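Local coordinates for protein Alp7A (Bacillus subtilis, PDB 5EC0) that binds ADP and, as a bacterial actin-like protein linked to plasmid segregation, probably polymerises into filaments that help partition the plasmid, at residues Asn7-Asn12 against Arg178-Val183; Met14-Ile19 against Asp360-Asn365. All coordinates share one frame; numbering follows the deposited sequence.

Contact 1. Residues Asn7-Asn12 against Arg178-Val183; sequences NVDFGN and RIESEV. With ADP (adenosine-5'-diphosphate), chain D.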
loop_
_atom_site.group_PDB
_atom_site.type_symbol
_atom_site.label_atom_id
_atom_site.label_comp_id
_atom_site.label_asym_id
_atom_site.label_seq_id
_atom_site.Cartn_x
_atom_site.Cartn_y
_atom_site.Cartn_z
ATOM N N ASN A 7 -5.603 0.460 10.287
ATOM C CA ASN A 7 -4.528 -0.226 9.597
ATOM C C ASN A 7 -4.042 0.584 8.407
ATOM O O ASN A 7 -4.835 1.003 7.578
ATOM C CB ASN A 7 -5.004 -1.604 9.150
ATOM C CG ASN A 7 -5.357 -2.498 10.330
ATOM O OD1 ASN A 7 -4.550 -2.690 11.253
ATOM N ND2 ASN A 7 -6.560 -3.041 10.314
ATOM N N VAL A 8 -2.741 0.801 8.320
ATOM C CA VAL A 8 -2.202 1.738 7.330
ATOM C C VAL A 8 -1.090 1.079 6.540
ATOM O O VAL A 8 -0.197 0.459 7.121
ATOM C CB VAL A 8 -1.668 3.029 8.006
ATOM C CG1 VAL A 8 -0.941 3.884 7.033
ATOM C CG2 VAL A 8 -2.822 3.815 8.638
ATOM N N ASP A 9 -1.195 1.186 5.216
ATOM C CA ASP A 9 -0.149 0.824 4.273
ATOM C C ASP A 9 0.439 2.131 3.731
ATOM O O ASP A 9 -0.203 2.805 2.922
ATOM C CB ASP A 9 -0.724 -0.036 3.134
ATOM C CG ASP A 9 0.350 -0.614 2.204
ATOM O OD1 ASP A 9 1.464 -0.055 2.099
ATOM O OD2 ASP A 9 0.060 -1.645 1.557
ATOM N N PHE A 10 1.624 2.523 4.200
ATOM C CA PHE A 10 2.292 3.694 3.626
ATOM C C PHE A 10 3.017 3.292 2.337
ATOM O O PHE A 10 4.229 3.070 2.342
ATOM C CB PHE A 10 3.292 4.314 4.611
ATOM C CG PHE A 10 2.670 4.881 5.848
ATOM C CD1 PHE A 10 1.913 6.046 5.789
ATOM C CD2 PHE A 10 2.870 4.272 7.085
ATOM C CE1 PHE A 10 1.346 6.579 6.928
ATOM C CE2 PHE A 10 2.303 4.799 8.230
ATOM C CZ PHE A 10 1.540 5.954 8.154
ATOM N N GLY A 11 2.278 3.163 1.240
ATOM C CA GLY A 11 2.886 2.778 -0.020
ATOM C C GLY A 11 3.711 3.897 -0.624
ATOM O O GLY A 11 3.689 5.027 -0.142
ATOM N N ASN A 12 4.454 3.579 -1.680
ATOM C CA ASN A 12 5.210 4.585 -2.407
ATOM C C ASN A 12 4.293 5.330 -3.374
ATOM O O ASN A 12 4.542 6.485 -3.708
ATOM C CB ASN A 12 6.378 3.950 -3.171
ATOM C CG ASN A 12 7.232 3.031 -2.299
ATOM O OD1 ASN A 12 7.574 3.365 -1.165
ATOM N ND2 ASN A 12 7.585 1.867 -2.838
ATOM N N ARG A 178 4.174 -4.208 11.612
ATOM C CA ARG A 178 4.471 -5.523 11.055
ATOM C C ARG A 178 5.483 -5.412 9.911
ATOM O O ARG A 178 6.037 -4.348 9.677
ATOM C CB ARG A 178 3.187 -6.197 10.552
ATOM C CG ARG A 178 2.054 -6.214 11.556
ATOM C CD ARG A 178 2.434 -6.856 12.914
ATOM N NE ARG A 178 1.271 -6.777 13.791
ATOM C CZ ARG A 178 1.054 -7.536 14.857
ATOM N NH1 ARG A 178 1.938 -8.450 15.218
ATOM N NH2 ARG A 178 -0.056 -7.373 15.563
ATOM N N ILE A 179 5.721 -6.512 9.210
ATOM C CA ILE A 179 6.648 -6.520 8.080
ATOM C C ILE A 179 5.873 -6.610 6.781
ATOM O O ILE A 179 5.161 -7.607 6.558
ATOM C CB ILE A 179 7.649 -7.717 8.144
ATOM C CG1 ILE A 179 8.388 -7.731 9.478
ATOM C CG2 ILE A 179 8.656 -7.650 6.984
ATOM C CD1 ILE A 179 9.024 -9.085 9.805
ATOM N N GLU A 180 5.999 -5.583 5.940
ATOM C CA GLU A 180 5.421 -5.612 4.587
ATOM C C GLU A 180 5.779 -6.899 3.839
ATOM O O GLU A 180 6.856 -7.466 4.054
ATOM C CB GLU A 180 5.892 -4.413 3.753
ATOM C CG GLU A 180 4.970 -3.225 3.787
ATOM C CD GLU A 180 5.457 -2.072 2.919
ATOM O OE1 GLU A 180 5.766 -2.293 1.730
ATOM O OE2 GLU A 180 5.535 -0.943 3.439
ATOM N N SER A 181 4.863 -7.337 2.972
ATOM C CA SER A 181 5.012 -8.528 2.124
ATOM C C SER A 181 4.848 -9.822 2.920
ATOM O O SER A 181 4.070 -10.699 2.535
ATOM C CB SER A 181 6.364 -8.514 1.394
ATOM O OG SER A 181 6.633 -7.224 0.876
ATOM N N GLU A 182 5.584 -9.952 4.019
ATOM C CA GLU A 182 5.416 -11.109 4.888
ATOM C C GLU A 182 4.033 -11.097 5.514
ATOM O O GLU A 182 3.371 -12.136 5.527
ATOM C CB GLU A 182 6.500 -11.157 5.975
ATOM C CG GLU A 182 6.427 -12.369 6.918
ATOM C CD GLU A 182 5.486 -12.155 8.098
ATOM O OE1 GLU A 182 5.191 -10.989 8.431
ATOM O OE2 GLU A 182 5.034 -13.152 8.698
ATOM N N VAL A 183 3.586 -9.942 6.023
ATOM C CA VAL A 183 2.313 -9.885 6.762
ATOM C C VAL A 183 1.106 -10.243 5.875
ATOM O O VAL A 183 0.054 -10.658 6.365
ATOM C CB VAL A 183 2.069 -8.473 7.413
ATOM C CG1 VAL A 183 1.693 -7.429 6.368
ATOM C CG2 VAL A 183 0.981 -8.548 8.479
HETATM P PB ADP D . 4.337 0.881 -4.443
HETATM O O1B ADP D . 3.762 1.087 -3.047
HETATM O O2B ADP D . 5.828 0.597 -4.517
HETATM O O3B ADP D . 3.923 1.892 -5.486
HETATM P PA ADP D . 2.046 -0.792 -5.026
HETATM O O1A ADP D . 1.242 0.313 -4.377
HETATM O O2A ADP D . 1.790 -2.241 -4.649
HETATM O O3A ADP D . 3.638 -0.497 -4.934
HETATM O "O5'" ADP D . 1.888 -0.678 -6.610
HETATM C "C5'" ADP D . 1.586 0.548 -7.263
HETATM C "C4'" ADP D . 1.164 0.130 -8.656
HETATM O "O4'" ADP D . -0.145 -0.426 -8.573
HETATM C "C3'" ADP D . 1.056 1.268 -9.653
HETATM O "O3'" ADP D . 2.232 1.339 -10.458
HETATM C "C2'" ADP D . -0.134 0.900 -10.517
HETATM O "O2'" ADP D . 0.357 0.540 -11.808
HETATM C "C1'" ADP D . -0.760 -0.319 -9.850
HETATM N N9 ADP D . -2.227 -0.234 -9.667
HETATM C C8 ADP D . -3.064 -1.242 -9.992
HETATM N N7 ADP D . -4.347 -0.916 -9.722
HETATM C C5 ADP D . -4.338 0.319 -9.198
HETATM C C6 ADP D . -5.390 1.230 -8.704
HETATM N N6 ADP D . -6.692 0.834 -8.735
HETATM N N1 ADP D . -4.999 2.433 -8.231
HETATM C C2 ADP D . -3.695 2.796 -8.223
HETATM N N3 ADP D . -2.671 2.020 -8.659
HETATM C C4 ADP D . -2.938 0.779 -9.160
HETATM O O HOH W 1 3.648 -0.839 0.593
HETATM O O HOH W 2 3.541 0.519 5.196
#

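Contact 2. Residues Met14-Ile19 against Asp360-Asn365; sequences MYMNLI and DARLLN. With ADP (adenosine-5'-diphosphate), chain D.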
loop_
_atom_site.group_PDB
_atom_site.type_symbol
_atom_site.label_atom_id
_atom_site.label_comp_id
_atom_site.label_asym_id
_atom_site.label_seq_id
_atom_site.Cartn_x
_atom_site.Cartn_y
_atom_site.Cartn_z
ATOM N N MET A 14 0.480 4.943 -3.249
ATOM C CA MET A 14 -0.713 5.313 -2.509
ATOM C C MET A 14 -0.533 5.016 -1.018
ATOM O O MET A 14 -0.016 3.977 -0.645
ATOM C CB MET A 14 -1.949 4.554 -3.031
ATOM C CG MET A 14 -2.336 4.819 -4.488
ATOM S SD MET A 14 -2.849 6.514 -4.882
ATOM C CE MET A 14 -4.402 6.619 -4.028
ATOM N N TYR A 15 -0.946 5.962 -0.189
ATOM C CA TYR A 15 -1.305 5.730 1.196
ATOM C C TYR A 15 -2.665 5.027 1.199
ATOM O O TYR A 15 -3.587 5.505 0.555
ATOM C CB TYR A 15 -1.377 7.069 1.954
ATOM C CG TYR A 15 -2.039 7.006 3.310
ATOM C CD1 TYR A 15 -3.426 7.048 3.437
ATOM C CD2 TYR A 15 -1.278 6.924 4.464
ATOM C CE1 TYR A 15 -4.035 6.990 4.679
ATOM C CE2 TYR A 15 -1.880 6.882 5.721
ATOM C CZ TYR A 15 -3.258 6.901 5.816
ATOM O OH TYR A 15 -3.853 6.855 7.046
ATOM N N MET A 16 -2.787 3.902 1.902
ATOM C CA MET A 16 -4.063 3.190 1.961
ATOM C C MET A 16 -4.330 2.818 3.390
ATOM O O MET A 16 -3.394 2.483 4.137
ATOM C CB MET A 16 -4.052 1.938 1.069
ATOM C CG MET A 16 -3.375 2.128 -0.301
ATOM S SD MET A 16 -3.417 0.619 -1.263
ATOM C CE MET A 16 -2.556 -0.470 -0.145
ATOM N N ASN A 17 -5.592 2.853 3.799
ATOM C CA ASN A 17 -5.792 2.533 5.190
ATOM C C ASN A 17 -7.194 1.912 5.350
ATOM O O ASN A 17 -8.121 2.218 4.596
ATOM C CB ASN A 17 -5.614 3.813 6.039
ATOM C CG ASN A 17 -6.734 4.813 5.826
ATOM O OD1 ASN A 17 -7.871 4.572 6.233
ATOM N ND2 ASN A 17 -6.513 5.710 4.907
ATOM N N LEU A 18 -7.368 1.073 6.354
ATOM C CA LEU A 18 -8.707 0.652 6.722
ATOM C C LEU A 18 -9.026 1.168 8.118
ATOM O O LEU A 18 -8.276 0.929 9.076
ATOM C CB LEU A 18 -8.837 -0.873 6.683
ATOM C CG LEU A 18 -8.764 -1.652 5.375
ATOM C CD1 LEU A 18 -8.429 -3.129 5.662
ATOM C CD2 LEU A 18 -10.105 -1.543 4.683
ATOM N N ILE A 19 -10.132 1.883 8.232
ATOM C CA ILE A 19 -10.549 2.423 9.517
ATOM C C ILE A 19 -11.890 1.832 9.869
ATOM O O ILE A 19 -12.879 2.113 9.203
ATOM C CB ILE A 19 -10.640 3.954 9.487
ATOM C CG1 ILE A 19 -9.299 4.547 9.031
ATOM C CG2 ILE A 19 -11.016 4.475 10.841
ATOM C CD1 ILE A 19 -9.341 6.028 8.749
ATOM N N ASP A 360 -7.187 -9.445 -4.949
ATOM C CA ASP A 360 -6.892 -8.341 -4.028
ATOM C C ASP A 360 -5.390 -8.164 -3.879
ATOM O O ASP A 360 -4.904 -7.839 -2.784
ATOM C CB ASP A 360 -7.516 -8.576 -2.647
ATOM C CG ASP A 360 -9.024 -8.744 -2.705
ATOM O OD1 ASP A 360 -9.687 -7.932 -3.381
ATOM O OD2 ASP A 360 -9.539 -9.683 -2.066
ATOM N N ALA A 361 -4.661 -8.387 -4.975
ATOM C CA ALA A 361 -3.209 -8.310 -4.961
ATOM C C ALA A 361 -2.722 -6.942 -4.473
ATOM O O ALA A 361 -1.807 -6.865 -3.657
ATOM C CB ALA A 361 -2.650 -8.617 -6.335
ATOM N N ARG A 362 -3.333 -5.863 -4.949
ATOM C CA ARG A 362 -2.896 -4.543 -4.506
ATOM C C ARG A 362 -3.143 -4.313 -2.999
ATOM O O ARG A 362 -2.395 -3.593 -2.347
ATOM C CB ARG A 362 -3.576 -3.440 -5.314
ATOM C CG ARG A 362 -2.931 -2.089 -5.107
ATOM C CD ARG A 362 -3.365 -1.060 -6.192
ATOM N NE ARG A 362 -4.772 -0.663 -6.080
ATOM C CZ ARG A 362 -5.184 0.416 -5.418
ATOM N NH1 ARG A 362 -4.297 1.200 -4.824
ATOM N NH2 ARG A 362 -6.474 0.725 -5.356
ATOM N N LEU A 363 -4.179 -4.933 -2.444
ATOM C CA LEU A 363 -4.555 -4.661 -1.061
ATOM C C LEU A 363 -4.142 -5.749 -0.072
ATOM O O LEU A 363 -4.487 -5.663 1.109
ATOM C CB LEU A 363 -6.060 -4.444 -0.959
ATOM C CG LEU A 363 -6.651 -3.258 -1.734
ATOM C CD1 LEU A 363 -8.115 -3.004 -1.332
ATOM C CD2 LEU A 363 -5.814 -2.010 -1.561
ATOM N N LEU A 364 -3.389 -6.749 -0.536
ATOM C CA LEU A 364 -3.110 -7.936 0.290
ATOM C C LEU A 364 -2.368 -7.607 1.604
ATOM O O LEU A 364 -2.727 -8.128 2.673
ATOM C CB LEU A 364 -2.309 -8.973 -0.518
ATOM C CG LEU A 364 -2.497 -10.425 -0.073
ATOM C CD1 LEU A 364 -3.942 -10.870 -0.323
ATOM C CD2 LEU A 364 -1.516 -11.376 -0.771
ATOM N N ASN A 365 -1.338 -6.764 1.534
ATOM C CA ASN A 365 -0.625 -6.347 2.752
ATOM C C ASN A 365 -1.596 -5.719 3.776
ATOM O O ASN A 365 -1.645 -6.135 4.946
ATOM C CB ASN A 365 0.501 -5.357 2.420
ATOM C CG ASN A 365 1.781 -6.043 1.930
ATOM O OD1 ASN A 365 2.162 -7.104 2.420
ATOM N ND2 ASN A 365 2.435 -5.437 0.946
HETATM P PB ADP D . 4.337 0.881 -4.443
HETATM O O1B ADP D . 3.762 1.087 -3.047
HETATM O O2B ADP D . 5.828 0.597 -4.517
HETATM O O3B ADP D . 3.923 1.892 -5.486
HETATM P PA ADP D . 2.046 -0.792 -5.026
HETATM O O1A ADP D . 1.242 0.313 -4.377
HETATM O O2A ADP D . 1.790 -2.241 -4.649
HETATM O O3A ADP D . 3.638 -0.497 -4.934
HETATM O "O5'" ADP D . 1.888 -0.678 -6.610
HETATM C "C5'" ADP D . 1.586 0.548 -7.263
HETATM C "C4'" ADP D . 1.164 0.130 -8.656
HETATM O "O4'" ADP D . -0.145 -0.426 -8.573
HETATM C "C3'" ADP D . 1.056 1.268 -9.653
HETATM O "O3'" ADP D . 2.232 1.339 -10.458
HETATM C "C2'" ADP D . -0.134 0.900 -10.517
HETATM O "O2'" ADP D . 0.357 0.540 -11.808
HETATM C "C1'" ADP D . -0.760 -0.319 -9.850
HETATM N N9 ADP D . -2.227 -0.234 -9.667
HETATM C C8 ADP D . -3.064 -1.242 -9.992
HETATM N N7 ADP D . -4.347 -0.916 -9.722
HETATM C C5 ADP D . -4.338 0.319 -9.198
HETATM C C6 ADP D . -5.390 1.230 -8.704
HETATM N N6 ADP D . -6.692 0.834 -8.735
HETATM N N1 ADP D . -4.999 2.433 -8.231
HETATM C C2 ADP D . -3.695 2.796 -8.223
HETATM N N3 ADP D . -2.671 2.020 -8.659
HETATM C C4 ADP D . -2.938 0.779 -9.160
#

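Contact 1. Residues Asn7-Asn12 against Arg178-Val183
Two buried carboxylates, Asp9 and Glu180, face each other across this contact, with Asp9 OD1 4.4 Å from Glu180 OE2. They share no direct bond; water fills the gap. One water lies 2.8 Å from Asp9 OD1 and also reaches Glu180 OE1 by a weak bond. A second water accepts a hydrogen bond from Phe10 N at 2.9 Å and donates to Glu180 OE2 at 3.0 Å. The OE2 route is clear; the OE1 route is weak and rests on a shared water. The Asp9 chain runs with CG anti to the backbone N (chi1 -172°), which carries its carboxylate toward Glu180. A magnesium ion sits about 4 Å from the Glu180 side chain. After Asp9 the chain bends in an inverse gamma turn centred on Phe10. Asn12 then holds the beta-phosphate twice. Its backbone N donates to ADP O1B at 2.9 Å (N-H...O angle 151°), and Asn12 ND2 donates to ADP O2B at 2.7 Å. Gly11 CA lies 3.6 Å from ADP O1B, close to the beta-phosphate. A glycine-containing turn after a strand-end aspartate, set at the phosphates, is consistent with the phosphate 1 motif of the actin ATPase superfamily.

Contact 2. Residues Met14-Ile19 against Asp360-Asn365
Arg362 lies between Met16 of strand 14-19 and the adenine of ADP, with Met14 beside it, in the nucleotide pocket of an actin-type fold. The segment 360-365 leads into helix 364-386. Near its start, the backbone of Ala361 is hydrogen-bonded to that of Gly328. Arg362 follows. Its CG is anti to the backbone N (chi1 -167°), and the chain bends at chi3 (69°), which lays the guanidinium over the base. One face of that group covers ADP C6, offset toward the rim, with Arg362 NE 3.3 Å from ADP C6. The aliphatic part joins in, for Arg362 CD is 3.4 Å from ADP C5. Strand 14-19 meets the same group obliquely: Met16 SD is 3.7 Å from Arg362 NH1, and Met14 CG is 4.1 Å from that nitrogen. Arg362 NH2 makes a salt bridge with Glu25, on the adjoining strand 22-33, and this ties the guanidinium to the sheet. With an alanine here, Glu25 would probably lose its charged mate and the adenine its cover on this side. Leu363, at the N-cap position of the helix, packs against Met16, with Leu363 CD2 3.6 Å from Met16 SD. The Met16 methyl also reaches the main chain, with Met16 CE 3.8 Å from Arg362 O. Asn365 looks to other partners: its ND2 is hydrogen-bonded to Asp212 OD2, and Asn365 OD1 accepts a hydrogen bond from the backbone Ser181 N.

Overall arrangement
Both contacts sit near the centre of the chain, with centres about 8 Å apart, and both touch ADP. Contact 1 serves its phosphate end and contact 2 its base. Their first segments lie on strands 2-10 and 14-19, antiparallel neighbours in one sheet, joined by backbone hydrogen bonds, among them Asp9 N to Met16 O. All the touching residues of contact 1 are buried, yet its chemistry is polar and runs through water. Contact 2 is only partly buried, and across it methionine sulfur and methylene groups meet an arginine and a leucine. Helix 364-386 flanks both, since its side chains also touch Asp9 and Val183.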